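PDB 4CH7: siroheme decarboxylase from Hydrogenobacter thermophilus, which catalyses the decarboxylation of siroheme to 12,18-didecarboxysiroheme, releasing two molecules of carbon dioxide in the biosynthesis of heme d1. Local coordinates for residues R51-I56 with F183-R188; K14-P17 with E21-S24; I69-D74 with L122-E127; Q76-V81 with D100-F105; T164-T169 with K212-L217. All coordinates share one frame; numbering follows the deposited sequence.

Contact 1: residues R51-I56 with F183-R188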
# COMPACT_ATOMS: atom_id res chain seq x y z
N ARG A 51 -5.31 -9.04 -11.74
CA ARG A 51 -4.97 -10.30 -11.08
C ARG A 51 -5.89 -10.56 -9.90
O ARG A 51 -5.90 -11.64 -9.32
CB ARG A 51 -3.52 -10.29 -10.61
CG ARG A 51 -2.51 -10.67 -11.68
CD ARG A 51 -1.40 -9.64 -11.77
NE ARG A 51 -1.81 -8.46 -12.54
CZ ARG A 51 -1.49 -7.21 -12.21
NH1 ARG A 51 -0.77 -6.98 -11.12
NH2 ARG A 51 -1.90 -6.20 -12.96
N HIS A 52 -6.68 -9.55 -9.57
CA HIS A 52 -7.51 -9.61 -8.38
C HIS A 52 -8.68 -8.66 -8.50
O HIS A 52 -8.78 -7.88 -9.45
CB HIS A 52 -6.66 -9.25 -7.16
CG HIS A 52 -6.99 -10.05 -5.94
ND1 HIS A 52 -7.48 -9.47 -4.79
CD2 HIS A 52 -6.88 -11.37 -5.68
CE1 HIS A 52 -7.67 -10.41 -3.88
NE2 HIS A 52 -7.32 -11.57 -4.40
N ILE A 53 -9.57 -8.75 -7.52
CA ILE A 53 -10.71 -7.87 -7.40
C ILE A 53 -11.12 -7.89 -5.93
O ILE A 53 -11.40 -8.96 -5.37
CB ILE A 53 -11.86 -8.30 -8.33
CG1 ILE A 53 -13.14 -7.51 -8.04
CG2 ILE A 53 -12.11 -9.81 -8.24
CD1 ILE A 53 -14.08 -7.48 -9.22
N ALA A 54 -11.11 -6.73 -5.29
CA ALA A 54 -11.19 -6.68 -3.84
C ALA A 54 -11.59 -5.31 -3.33
O ALA A 54 -11.47 -4.32 -4.06
CB ALA A 54 -9.85 -7.09 -3.23
N PRO A 55 -12.08 -5.25 -2.09
CA PRO A 55 -12.27 -3.96 -1.43
C PRO A 55 -10.93 -3.29 -1.19
O PRO A 55 -9.94 -3.99 -0.95
CB PRO A 55 -12.89 -4.35 -0.08
CG PRO A 55 -13.55 -5.67 -0.33
CD PRO A 55 -12.65 -6.37 -1.31
N ILE A 56 -10.89 -1.96 -1.26
CA ILE A 56 -9.69 -1.22 -0.88
C ILE A 56 -10.01 -0.40 0.37
O ILE A 56 -10.86 0.48 0.34
CB ILE A 56 -9.16 -0.31 -2.02
CG1 ILE A 56 -8.41 -1.14 -3.07
CG2 ILE A 56 -8.22 0.74 -1.47
CD1 ILE A 56 -9.29 -1.92 -4.01
N PHE A 183 -12.77 -10.71 -3.93
CA PHE A 183 -14.22 -10.54 -4.05
C PHE A 183 -14.78 -11.69 -4.86
O PHE A 183 -14.37 -11.91 -6.00
CB PHE A 183 -14.54 -9.21 -4.73
CG PHE A 183 -15.96 -8.76 -4.56
CD1 PHE A 183 -16.47 -8.47 -3.30
CD2 PHE A 183 -16.79 -8.60 -5.67
CE1 PHE A 183 -17.78 -8.05 -3.14
CE2 PHE A 183 -18.10 -8.18 -5.52
CZ PHE A 183 -18.59 -7.90 -4.25
N PRO A 184 -15.72 -12.45 -4.27
CA PRO A 184 -16.31 -13.61 -4.93
C PRO A 184 -16.93 -13.25 -6.27
O PRO A 184 -17.69 -12.28 -6.35
CB PRO A 184 -17.40 -14.06 -3.96
CG PRO A 184 -16.97 -13.53 -2.62
CD PRO A 184 -16.29 -12.22 -2.93
N LEU A 185 -16.61 -14.01 -7.32
CA LEU A 185 -17.21 -13.77 -8.62
C LEU A 185 -18.49 -14.58 -8.76
O LEU A 185 -18.55 -15.55 -9.52
CB LEU A 185 -16.22 -14.09 -9.74
CG LEU A 185 -14.94 -13.25 -9.73
CD1 LEU A 185 -14.13 -13.44 -11.00
CD2 LEU A 185 -15.28 -11.78 -9.53
N VAL A 186 -19.50 -14.18 -8.00
CA VAL A 186 -20.79 -14.87 -7.97
C VAL A 186 -21.93 -13.87 -8.02
O VAL A 186 -21.72 -12.66 -7.95
CB VAL A 186 -20.92 -15.74 -6.70
CG1 VAL A 186 -19.98 -16.92 -6.75
CG2 VAL A 186 -20.67 -14.91 -5.45
N GLU A 187 -23.15 -14.39 -8.15
CA GLU A 187 -24.35 -13.56 -8.24
C GLU A 187 -24.60 -12.80 -6.94
O GLU A 187 -25.06 -11.65 -6.96
CB GLU A 187 -25.55 -14.43 -8.59
CG GLU A 187 -26.90 -13.74 -8.50
CD GLU A 187 -27.95 -14.43 -9.34
OE1 GLU A 187 -27.65 -14.76 -10.51
OE2 GLU A 187 -29.08 -14.62 -8.85
N ARG A 188 -24.29 -13.43 -5.82
CA ARG A 188 -24.52 -12.83 -4.51
C ARG A 188 -23.23 -12.83 -3.69
O ARG A 188 -23.08 -13.61 -2.76
CB ARG A 188 -25.62 -13.58 -3.76
CG ARG A 188 -26.95 -13.58 -4.48
CD ARG A 188 -27.78 -12.36 -4.12
NE ARG A 188 -28.26 -12.43 -2.75
CZ ARG A 188 -29.38 -13.05 -2.39
NH1 ARG A 188 -30.14 -13.65 -3.30
NH2 ARG A 188 -29.75 -13.08 -1.12
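I53 and F183 form the tight end of this contact, where strand 53-57 meets a loop of the second helix-turn-helix (HTH) region. The backbone N-H of F183 reaches the carbonyl O of I53, with N and O 2.6 Å apart and an angle of 170° at the hydrogen. The bond is short and nearly straight, with the donor only 16° from the carbonyl plane. It satisfies a buried carbonyl with a single loop amide, without continuing the strand ladder. Beside it, I53 CG1 lies 4.0 Å from F183 CB. The other branch, I53 CG2, meets L185 CD2 at 3.9 Å. A beta-branched residue suits this place because its two arms serve two partners at once. I53 CG1 is anti to the backbone N (chi1 171°), which turns it toward F183. The phenylalanine offers mainly its CB here, since its ring leads away to an edge-to-face stack with F190. On the loose side P184 points off the contact, and beyond L185, the centre of an inverse gamma turn, V186 and E187 are exposed and do not reach strand 53-57. A54 turns its small CB away, so the backbone of F183 can approach closely. Around this joint, I53 also rests on I16 and on A222 of strand 217-222, A54 is hydrogen-bonded to S221 of that strand, and L185 packs on I41 and E42 of helix 34-47.

Contact 2: residues K14-P17 with E21-S24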
# COMPACT_ATOMS: atom_id res chain seq x y z
N LYS A 14 -13.76 0.46 -12.05
CA LYS A 14 -14.57 1.46 -11.36
C LYS A 14 -15.07 0.85 -10.06
O LYS A 14 -15.10 -0.37 -9.92
CB LYS A 14 -15.75 1.89 -12.23
CG LYS A 14 -15.35 2.42 -13.60
CD LYS A 14 -16.53 3.04 -14.33
CE LYS A 14 -17.03 4.30 -13.63
NZ LYS A 14 -18.02 5.05 -14.45
N ASP A 15 -15.45 1.70 -9.11
CA ASP A 15 -15.99 1.22 -7.84
C ASP A 15 -17.23 0.37 -8.08
O ASP A 15 -18.16 0.79 -8.77
CB ASP A 15 -16.31 2.39 -6.92
CG ASP A 15 -16.77 1.94 -5.54
OD1 ASP A 15 -16.48 0.79 -5.16
OD2 ASP A 15 -17.42 2.75 -4.84
N ILE A 16 -17.22 -0.84 -7.53
CA ILE A 16 -18.33 -1.77 -7.71
C ILE A 16 -19.39 -1.53 -6.64
O ILE A 16 -19.09 -1.55 -5.45
CB ILE A 16 -17.82 -3.22 -7.67
CG1 ILE A 16 -16.84 -3.45 -8.82
CG2 ILE A 16 -18.96 -4.22 -7.75
CD1 ILE A 16 -16.36 -4.87 -8.93
N PRO A 17 -20.65 -1.30 -7.08
CA PRO A 17 -21.73 -0.86 -6.19
C PRO A 17 -22.00 -1.81 -5.03
O PRO A 17 -21.97 -3.03 -5.19
CB PRO A 17 -22.95 -0.81 -7.12
CG PRO A 17 -22.60 -1.68 -8.29
CD PRO A 17 -21.12 -1.50 -8.47
N GLU A 21 -26.60 -7.71 -5.75
CA GLU A 21 -26.18 -8.27 -7.03
C GLU A 21 -25.47 -7.23 -7.89
O GLU A 21 -26.03 -6.73 -8.87
CB GLU A 21 -27.39 -8.85 -7.79
CG GLU A 21 -28.16 -9.91 -7.01
CD GLU A 21 -29.37 -10.43 -7.75
OE1 GLU A 21 -29.47 -10.21 -8.98
OE2 GLU A 21 -30.23 -11.07 -7.11
N PRO A 22 -24.21 -6.91 -7.54
CA PRO A 22 -23.45 -5.85 -8.21
C PRO A 22 -23.07 -6.22 -9.64
O PRO A 22 -22.94 -5.33 -10.48
CB PRO A 22 -22.19 -5.73 -7.35
CG PRO A 22 -22.02 -7.08 -6.72
CD PRO A 22 -23.42 -7.58 -6.48
N PHE A 23 -22.90 -7.51 -9.91
CA PHE A 23 -22.55 -7.96 -11.25
C PHE A 23 -23.76 -7.99 -12.18
O PHE A 23 -23.62 -7.95 -13.40
CB PHE A 23 -21.87 -9.33 -11.20
CG PHE A 23 -20.57 -9.33 -10.46
CD1 PHE A 23 -19.51 -8.54 -10.90
CD2 PHE A 23 -20.39 -10.12 -9.33
CE1 PHE A 23 -18.30 -8.54 -10.22
CE2 PHE A 23 -19.19 -10.12 -8.65
CZ PHE A 23 -18.14 -9.33 -9.09
N SER A 24 -24.95 -8.06 -11.59
CA SER A 24 -26.19 -7.90 -12.35
C SER A 24 -26.26 -6.47 -12.87
O SER A 24 -26.62 -6.22 -14.03
CB SER A 24 -27.40 -8.23 -11.47
OG SER A 24 -28.57 -8.40 -12.25
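I16 and P17 pack against P22 and F23 within the first HTH domain, where the loop after helix 4-11 turns into helix 22-30. The first shell gathers round one carbon, P22 CB. The methyl I16 CG2 comes to 3.6 Å from it, the carbonyl O of P17 lies 3.5 Å from it, and P17 CG stands 4.2 Å away. I16 places CG2 anti to the backbone N, which leaves CG1 and CD1 to run on toward the phenylalanine. There CD1 approaches the ring obliquely, 4.3 Å from F23 CE1. No hydrogen bond spans the two segments, so the join is made by shape and apolar surface, which suits an isoleucine between a proline and an aromatic ring. P22 fits the start of a helix because a proline lacks the N-H that the first turn would leave without a helical acceptor. E21 precedes it at the N-cap position, and its carbonyl O receives a weak bond from S24 N. Farther out, the F23 ring lies on L38 and E34 of helix 34-47 and on L185 of the second HTH region, while P22 touches P189. The I16 segment is tied to strand 217-222 by the backbone bond between I16 and I220 and, one residue earlier, by D15, whose OD1 accepts the backbone N-H of I220.

Contact 3: residues I69-D74 with L122-E127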
# COMPACT_ATOMS: atom_id res chain seq x y z
N ILE A 69 10.18 2.91 6.80
CA ILE A 69 11.30 2.72 7.71
C ILE A 69 12.60 2.47 6.94
O ILE A 69 12.60 1.76 5.94
CB ILE A 69 11.03 1.56 8.69
CG1 ILE A 69 9.65 1.71 9.33
CG2 ILE A 69 12.12 1.49 9.76
CD1 ILE A 69 9.46 3.02 10.08
N ALA A 70 13.69 3.07 7.41
CA ALA A 70 15.00 2.88 6.79
C ALA A 70 16.01 2.44 7.84
O ALA A 70 16.14 3.08 8.87
CB ALA A 70 15.46 4.16 6.12
N PHE A 71 16.71 1.34 7.58
CA PHE A 71 17.74 0.85 8.49
C PHE A 71 19.14 1.07 7.92
O PHE A 71 19.36 0.89 6.72
CB PHE A 71 17.55 -0.64 8.77
CG PHE A 71 16.52 -0.95 9.82
CD1 PHE A 71 15.71 0.06 10.35
CD2 PHE A 71 16.36 -2.24 10.29
CE1 PHE A 71 14.76 -0.23 11.32
CE2 PHE A 71 15.42 -2.54 11.27
CZ PHE A 71 14.61 -1.53 11.78
N LYS A 72 20.08 1.47 8.77
CA LYS A 72 21.48 1.47 8.38
C LYS A 72 22.13 0.16 8.81
O LYS A 72 22.49 -0.02 9.98
CB LYS A 72 22.24 2.67 8.96
CG LYS A 72 23.74 2.63 8.68
CD LYS A 72 24.27 3.99 8.24
CE LYS A 72 24.01 5.05 9.29
NZ LYS A 72 24.61 6.36 8.91
N VAL A 73 22.25 -0.76 7.86
CA VAL A 73 22.84 -2.06 8.11
C VAL A 73 24.06 -2.20 7.21
O VAL A 73 24.07 -1.67 6.11
CB VAL A 73 21.85 -3.18 7.74
CG1 VAL A 73 22.35 -4.52 8.23
CG2 VAL A 73 20.47 -2.88 8.30
N ASP A 74 25.11 -2.88 7.67
CA ASP A 74 26.22 -3.11 6.75
C ASP A 74 26.15 -4.49 6.11
O ASP A 74 25.62 -5.43 6.69
CB ASP A 74 27.58 -2.83 7.39
CG ASP A 74 28.53 -2.14 6.43
OD1 ASP A 74 28.52 -2.49 5.23
OD2 ASP A 74 29.28 -1.23 6.86
N LEU A 122 12.36 -1.70 19.04
CA LEU A 122 12.58 -3.08 19.42
C LEU A 122 13.18 -3.89 18.28
O LEU A 122 14.02 -4.76 18.50
CB LEU A 122 11.26 -3.70 19.91
CG LEU A 122 10.69 -3.03 21.15
CD1 LEU A 122 9.26 -3.47 21.42
CD2 LEU A 122 11.57 -3.32 22.36
N MSE A 123 12.75 -3.59 17.05
CA MSE A 123 13.32 -4.21 15.86
C MSE A 123 14.80 -3.86 15.74
O MSE A 123 15.65 -4.74 15.61
CB MSE A 123 12.61 -3.72 14.60
CG MSE A 123 11.23 -4.32 14.33
SE MSE A 123 10.47 -3.49 12.73
CE MSE A 123 8.80 -4.42 12.60
N ALA A 124 15.10 -2.57 15.78
CA ALA A 124 16.47 -2.07 15.65
C ALA A 124 17.36 -2.55 16.79
O ALA A 124 18.54 -2.84 16.59
CB ALA A 124 16.47 -0.56 15.58
N GLU A 125 16.80 -2.63 18.00
CA GLU A 125 17.54 -3.10 19.16
C GLU A 125 17.91 -4.58 19.00
O GLU A 125 19.05 -4.98 19.27
CB GLU A 125 16.71 -2.91 20.43
CG GLU A 125 17.41 -3.39 21.70
CD GLU A 125 16.47 -3.56 22.87
OE1 GLU A 125 15.38 -2.95 22.85
OE2 GLU A 125 16.82 -4.31 23.81
N ARG A 126 16.94 -5.37 18.56
CA ARG A 126 17.13 -6.81 18.33
C ARG A 126 18.13 -7.07 17.20
O ARG A 126 18.96 -7.98 17.29
CB ARG A 126 15.78 -7.46 18.01
CG ARG A 126 15.86 -8.88 17.48
CD ARG A 126 16.37 -9.86 18.52
NE ARG A 126 16.40 -11.23 18.00
CZ ARG A 126 17.10 -12.22 18.55
NH1 ARG A 126 17.83 -11.99 19.63
NH2 ARG A 126 17.07 -13.43 18.01
N GLU A 127 18.05 -6.27 16.15
CA GLU A 127 18.95 -6.42 15.01
C GLU A 127 20.23 -5.62 15.20
O GLU A 127 21.08 -5.59 14.30
CB GLU A 127 18.26 -6.00 13.71
CG GLU A 127 17.21 -6.97 13.25
CD GLU A 127 17.71 -8.40 13.24
OE1 GLU A 127 18.44 -8.76 12.30
OE2 GLU A 127 17.39 -9.16 14.18
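In the first AsnC-like ligand-binding domain, F71 of strand 65-71 spans the gap between the sheet and helix 116-126, touching M123 and A124. The outermost ring atom does the work. F71 CZ lies 4.1 Å from M123 CB, which sits at the edge of the ring and near its plane, and 4.3 Å from A124 CB. The backbone N of A124 comes obliquely to the same atom at 4.2 Å. F71 holds CG anti to its carbonyl carbon (chi1 -82°), and its CB is directed at the helix, so the long, flat ring can bridge a separation that leaves the nearest CA atoms, those of F71 and A124, 7.8 Å apart. The axis of the F71 side chain runs nearly perpendicular to that of M123. M123, present as selenomethionine, takes an extended chain that carries its end away from F71; the side chain also touches L107 of strand 103-109 and W327 of helix 323-335. A124 is well chosen: a single methyl lets the helix backbone itself come up to the ring, and that methyl also touches Y132. The buried phenylalanine also makes an edge-to-face stack with F105. No hydrogen bond links strand and helix; the helix keeps its own, such as E127 N to M123 O at 2.9 Å, and E127 also touches V81 and F84 of helix 75-87. Such apolar packing of a helix on one face of an antiparallel sheet is characteristic of the ferredoxin-like beta-alpha-beta-beta-alpha-beta unit of AsnC-type domains.

Contact 4: residues Q76-V81 with D100-F105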
# COMPACT_ATOMS: atom_id res chain seq x y z
N GLN A 76 27.58 -7.23 5.57
CA GLN A 76 27.79 -8.49 6.28
C GLN A 76 26.50 -8.96 6.93
O GLN A 76 26.22 -10.16 7.00
CB GLN A 76 28.87 -8.33 7.35
CG GLN A 76 30.25 -7.94 6.82
CD GLN A 76 30.45 -6.44 6.73
OE1 GLN A 76 29.62 -5.66 7.18
NE2 GLN A 76 31.58 -6.04 6.15
N LYS A 77 25.70 -8.00 7.40
CA LYS A 77 24.50 -8.32 8.17
C LYS A 77 23.22 -7.92 7.45
O LYS A 77 22.13 -8.07 8.00
CB LYS A 77 24.57 -7.66 9.55
CG LYS A 77 25.90 -7.85 10.26
CD LYS A 77 26.32 -9.31 10.28
CE LYS A 77 27.69 -9.51 10.91
NZ LYS A 77 27.64 -9.31 12.39
N LEU A 78 23.35 -7.43 6.22
CA LEU A 78 22.20 -6.96 5.44
C LEU A 78 21.14 -8.05 5.25
O LEU A 78 19.96 -7.84 5.55
CB LEU A 78 22.65 -6.42 4.09
CG LEU A 78 21.69 -5.55 3.27
CD1 LEU A 78 20.72 -6.38 2.45
CD2 LEU A 78 20.94 -4.58 4.16
N GLU A 79 21.56 -9.21 4.75
CA GLU A 79 20.64 -10.31 4.49
C GLU A 79 19.96 -10.82 5.76
O GLU A 79 18.75 -11.00 5.79
CB GLU A 79 21.34 -11.47 3.78
CG GLU A 79 21.51 -11.27 2.28
CD GLU A 79 21.45 -12.58 1.51
OE1 GLU A 79 20.35 -13.16 1.41
OE2 GLU A 79 22.50 -13.02 1.01
N GLU A 80 20.75 -11.05 6.81
CA GLU A 80 20.22 -11.48 8.10
C GLU A 80 19.13 -10.54 8.61
O GLU A 80 18.05 -10.98 9.00
CB GLU A 80 21.35 -11.57 9.13
CG GLU A 80 20.88 -11.80 10.56
CD GLU A 80 22.02 -11.91 11.54
OE1 GLU A 80 23.19 -11.75 11.12
OE2 GLU A 80 21.76 -12.17 12.73
N VAL A 81 19.42 -9.24 8.58
CA VAL A 81 18.47 -8.22 9.00
C VAL A 81 17.24 -8.19 8.10
O VAL A 81 16.11 -8.08 8.58
CB VAL A 81 19.13 -6.82 9.03
CG1 VAL A 81 18.09 -5.73 9.24
CG2 VAL A 81 20.18 -6.76 10.13
N ASP A 100 23.18 5.46 2.37
CA ASP A 100 23.78 5.15 3.67
C ASP A 100 22.81 4.31 4.51
O ASP A 100 23.21 3.38 5.21
CB ASP A 100 24.18 6.42 4.41
CG ASP A 100 25.51 6.98 3.92
OD1 ASP A 100 25.78 6.91 2.71
OD2 ASP A 100 26.29 7.47 4.77
N PHE A 101 21.52 4.66 4.42
CA PHE A 101 20.47 3.75 4.86
C PHE A 101 20.17 2.82 3.70
O PHE A 101 19.56 3.22 2.71
CB PHE A 101 19.22 4.53 5.28
CG PHE A 101 19.44 5.42 6.48
CD1 PHE A 101 19.29 4.91 7.77
CD2 PHE A 101 19.78 6.75 6.32
CE1 PHE A 101 19.49 5.72 8.88
CE2 PHE A 101 19.98 7.57 7.43
CZ PHE A 101 19.83 7.05 8.71
N ASN A 102 20.61 1.57 3.82
CA ASN A 102 20.58 0.62 2.71
C ASN A 102 19.41 -0.37 2.77
O ASN A 102 19.25 -1.19 1.87
CB ASN A 102 21.90 -0.15 2.65
CG ASN A 102 22.29 -0.73 4.00
OD1 ASN A 102 21.99 -0.15 5.04
ND2 ASN A 102 22.97 -1.87 3.98
N LEU A 103 18.61 -0.30 3.83
CA LEU A 103 17.44 -1.16 3.93
C LEU A 103 16.18 -0.34 4.19
O LEU A 103 16.04 0.29 5.24
CB LEU A 103 17.62 -2.22 5.02
CG LEU A 103 16.57 -3.32 5.01
CD1 LEU A 103 16.75 -4.20 3.78
CD2 LEU A 103 16.60 -4.15 6.27
N TRP A 104 15.26 -0.36 3.23
CA TRP A 104 14.02 0.40 3.33
C TRP A 104 12.81 -0.52 3.27
O TRP A 104 12.66 -1.29 2.32
CB TRP A 104 13.94 1.42 2.19
CG TRP A 104 14.90 2.55 2.35
CD1 TRP A 104 16.26 2.50 2.19
CD2 TRP A 104 14.58 3.90 2.68
NE1 TRP A 104 16.80 3.75 2.41
CE2 TRP A 104 15.79 4.62 2.72
CE3 TRP A 104 13.39 4.57 2.96
CZ2 TRP A 104 15.83 5.99 3.02
CZ3 TRP A 104 13.43 5.93 3.26
CH2 TRP A 104 14.65 6.62 3.28
N PHE A 105 11.95 -0.43 4.28
CA PHE A 105 10.71 -1.19 4.26
C PHE A 105 9.51 -0.37 4.71
O PHE A 105 9.65 0.63 5.43
CB PHE A 105 10.84 -2.49 5.07
CG PHE A 105 11.17 -2.28 6.52
CD1 PHE A 105 12.49 -2.14 6.93
CD2 PHE A 105 10.16 -2.26 7.48
CE1 PHE A 105 12.80 -1.97 8.27
CE2 PHE A 105 10.46 -2.09 8.82
CZ PHE A 105 11.78 -1.94 9.21
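With its CG swung opposite the backbone N (chi1 -164°), L78 sends CD2 from helix 75-87 onto the carboxamide of N102. The asparagine takes the position between its backbone N and carbonyl carbon (chi1 50°), which lifts ND2 toward the helix. ND2 then lies 3.4 Å from L78 CD2, and the two side chains run antiparallel alongside each other. The amide has its polar partner elsewhere: ND2 probably donates to the carbonyl O of V73, though the modelled approach is unusually short, and an apolar methyl can lie against it. L103 receives L78 CD2 at CB, 4.2 Å away, and meets V81 CG1 with CD2 at 3.7 Å. In this AsnC-like domain the helix thus packs on the sheet through branched aliphatic residues, L78 and V81, about one turn apart. Opposite F71 the strand inserts an extra residue, the pair N102-L103, a classic beta bulge, which puts two consecutive side chains on the helix side of the strand. The preceding loop is tied by the indole of W104, whose NE1 donates to F101 O at 2.8 Å with an angle of 141° at the hydrogen; the donor stands above the carbonyl plane. L103 also touches N94 and F312, and its side chain lies about 10 Å from that of H93, the inferred active-site residue.

Contact 5: residues T164-T169 with K212-L217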
# COMPACT_ATOMS: atom_id res chain seq x y z
N THR A 164 -12.53 11.75 9.28
CA THR A 164 -12.07 11.74 10.66
C THR A 164 -11.94 10.31 11.18
O THR A 164 -12.85 9.50 11.01
CB THR A 164 -13.03 12.53 11.57
OG1 THR A 164 -13.22 13.85 11.04
CG2 THR A 164 -12.48 12.62 12.98
N TYR A 165 -10.81 10.00 11.80
CA TYR A 165 -10.59 8.65 12.32
C TYR A 165 -11.44 8.34 13.55
O TYR A 165 -11.27 8.95 14.61
CB TYR A 165 -9.11 8.41 12.64
CG TYR A 165 -8.89 7.13 13.42
CD1 TYR A 165 -9.34 5.91 12.92
CD2 TYR A 165 -8.23 7.13 14.64
CE1 TYR A 165 -9.15 4.74 13.62
CE2 TYR A 165 -8.03 5.96 15.35
CZ TYR A 165 -8.49 4.76 14.83
OH TYR A 165 -8.30 3.59 15.52
N THR A 166 -12.36 7.40 13.38
CA THR A 166 -13.08 6.83 14.51
C THR A 166 -12.61 5.39 14.67
O THR A 166 -12.65 4.62 13.71
CB THR A 166 -14.61 6.85 14.30
OG1 THR A 166 -15.05 8.20 14.13
CG2 THR A 166 -15.32 6.23 15.49
N PRO A 167 -12.15 5.04 15.88
CA PRO A 167 -11.70 3.67 16.18
C PRO A 167 -12.74 2.64 15.77
O PRO A 167 -13.91 2.77 16.12
CB PRO A 167 -11.54 3.69 17.70
CG PRO A 167 -11.17 5.10 18.01
CD PRO A 167 -11.96 5.94 17.03
N LEU A 168 -12.31 1.62 15.04
CA LEU A 168 -13.23 0.59 14.56
C LEU A 168 -13.66 -0.32 15.70
O LEU A 168 -12.85 -0.71 16.54
CB LEU A 168 -12.61 -0.23 13.43
CG LEU A 168 -12.81 0.27 11.99
CD1 LEU A 168 -12.26 1.68 11.82
CD2 LEU A 168 -12.17 -0.67 10.99
N THR A 169 -14.95 -0.66 15.72
CA THR A 169 -15.46 -1.65 16.66
C THR A 169 -14.93 -3.02 16.27
O THR A 169 -14.41 -3.19 15.17
CB THR A 169 -17.00 -1.68 16.67
OG1 THR A 169 -17.48 -2.21 15.43
CG2 THR A 169 -17.57 -0.29 16.88
N LYS A 212 -17.80 3.31 3.81
CA LYS A 212 -17.48 4.03 2.58
C LYS A 212 -17.75 5.52 2.74
O LYS A 212 -16.98 6.36 2.27
CB LYS A 212 -18.26 3.47 1.40
CG LYS A 212 -17.92 4.14 0.08
CD LYS A 212 -17.61 3.13 -1.01
CE LYS A 212 -18.85 2.75 -1.80
NZ LYS A 212 -18.53 1.90 -2.98
N GLU A 213 -18.85 5.85 3.42
CA GLU A 213 -19.18 7.24 3.72
C GLU A 213 -18.08 7.87 4.58
O GLU A 213 -17.77 9.05 4.44
CB GLU A 213 -20.51 7.32 4.47
CG GLU A 213 -21.71 6.79 3.69
CD GLU A 213 -22.83 6.34 4.61
OE1 GLU A 213 -22.90 6.83 5.76
OE2 GLU A 213 -23.65 5.49 4.18
N ARG A 214 -17.50 7.06 5.46
CA ARG A 214 -16.45 7.52 6.36
C ARG A 214 -15.08 7.46 5.71
O ARG A 214 -14.09 7.95 6.27
CB ARG A 214 -16.46 6.69 7.65
CG ARG A 214 -17.67 6.94 8.54
CD ARG A 214 -17.90 5.77 9.49
NE ARG A 214 -16.68 5.39 10.21
CZ ARG A 214 -16.58 4.32 10.98
NH1 ARG A 214 -17.61 3.51 11.15
NH2 ARG A 214 -15.43 4.05 11.59
N GLY A 215 -15.00 6.88 4.51
CA GLY A 215 -13.74 6.79 3.80
C GLY A 215 -12.88 5.61 4.22
O GLY A 215 -11.81 5.39 3.66
N VAL A 216 -13.35 4.88 5.23
CA VAL A 216 -12.67 3.67 5.69
C VAL A 216 -12.60 2.67 4.55
O VAL A 216 -11.58 2.02 4.33
CB VAL A 216 -13.40 3.04 6.89
CG1 VAL A 216 -12.59 1.87 7.44
CG2 VAL A 216 -13.64 4.07 7.97
N LEU A 217 -13.72 2.55 3.83
CA LEU A 217 -13.77 1.78 2.60
C LEU A 217 -13.66 2.73 1.42
O LEU A 217 -14.55 3.55 1.20
CB LEU A 217 -15.07 0.97 2.51
CG LEU A 217 -15.25 0.10 1.27
CD1 LEU A 217 -14.12 -0.90 1.16
CD2 LEU A 217 -16.59 -0.62 1.29
O HOH W 1 -15.89 2.75 14.38
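The guanidinium of R214 is the flat group that meets T166: the carbonyl O of T166 lies at its edge, near its plane, 3.5 Å from NH2, too loose an arrangement to count as a hydrogen bond. L168 CD1 approaches the same NH2 obliquely at 4.0 Å, and T166 CB comes to a similar distance. A second flat group, the Y165 ring, has the backbone N of P167 over one face, offset toward the rim. R214 lies at the C-terminal side of helix 201-213 of the second HTH domain, just before G215, which makes a Schellman motif. The positive phi of G215 (84°) suits glycine, because a beta carbon here would collide with the R214 carbonyl O. R214 bends at chi3 (50°), which brings its guanidinium to the 164-169 loop. Its two terminal nitrogens are divided: NH1 forms a salt bridge with E172, whereas NH2 is linked to P167 through a water that donates to P167 O at 2.6 Å and accepts weakly from NH2 at 3.1 Å. E172 also accepts the backbone N-H of T169, the N-cap residue of helix 170-179, so one carboxylate ties the helix start to the arginine. T166, exposed, touches the arginine with its short side chain. Apart from this polar layer L168 and V216, both buried and both on L62, complete the contact, with L168 CD2 and V216 CG1 4.4 Å apart.

Overall arrangement
Contacts 1 and 2 lie on the side of the chain's centre opposite contacts 3 and 4. Contact 2 lies in the first HTH region, contact 1 joins strand 53-57 to the second, and contact 5 ties the 164-169 loop to the second. The centres of contacts 1 and 2 are 10 Å apart and the two touch; contact 5 is 21 Å, between centres, from both, and touches contact 1 through P55, I56 and L217. Contacts 3 and 4, 8 Å apart between centres, share neighbouring strands 65-71 and 103-109 of the barrel. Along the chain contact 2 closes first, contacts 3 and 4 are nested inside contact 1, and contact 5 crosses contact 1, so segments separated in sequence by a whole ligand-binding domain come together.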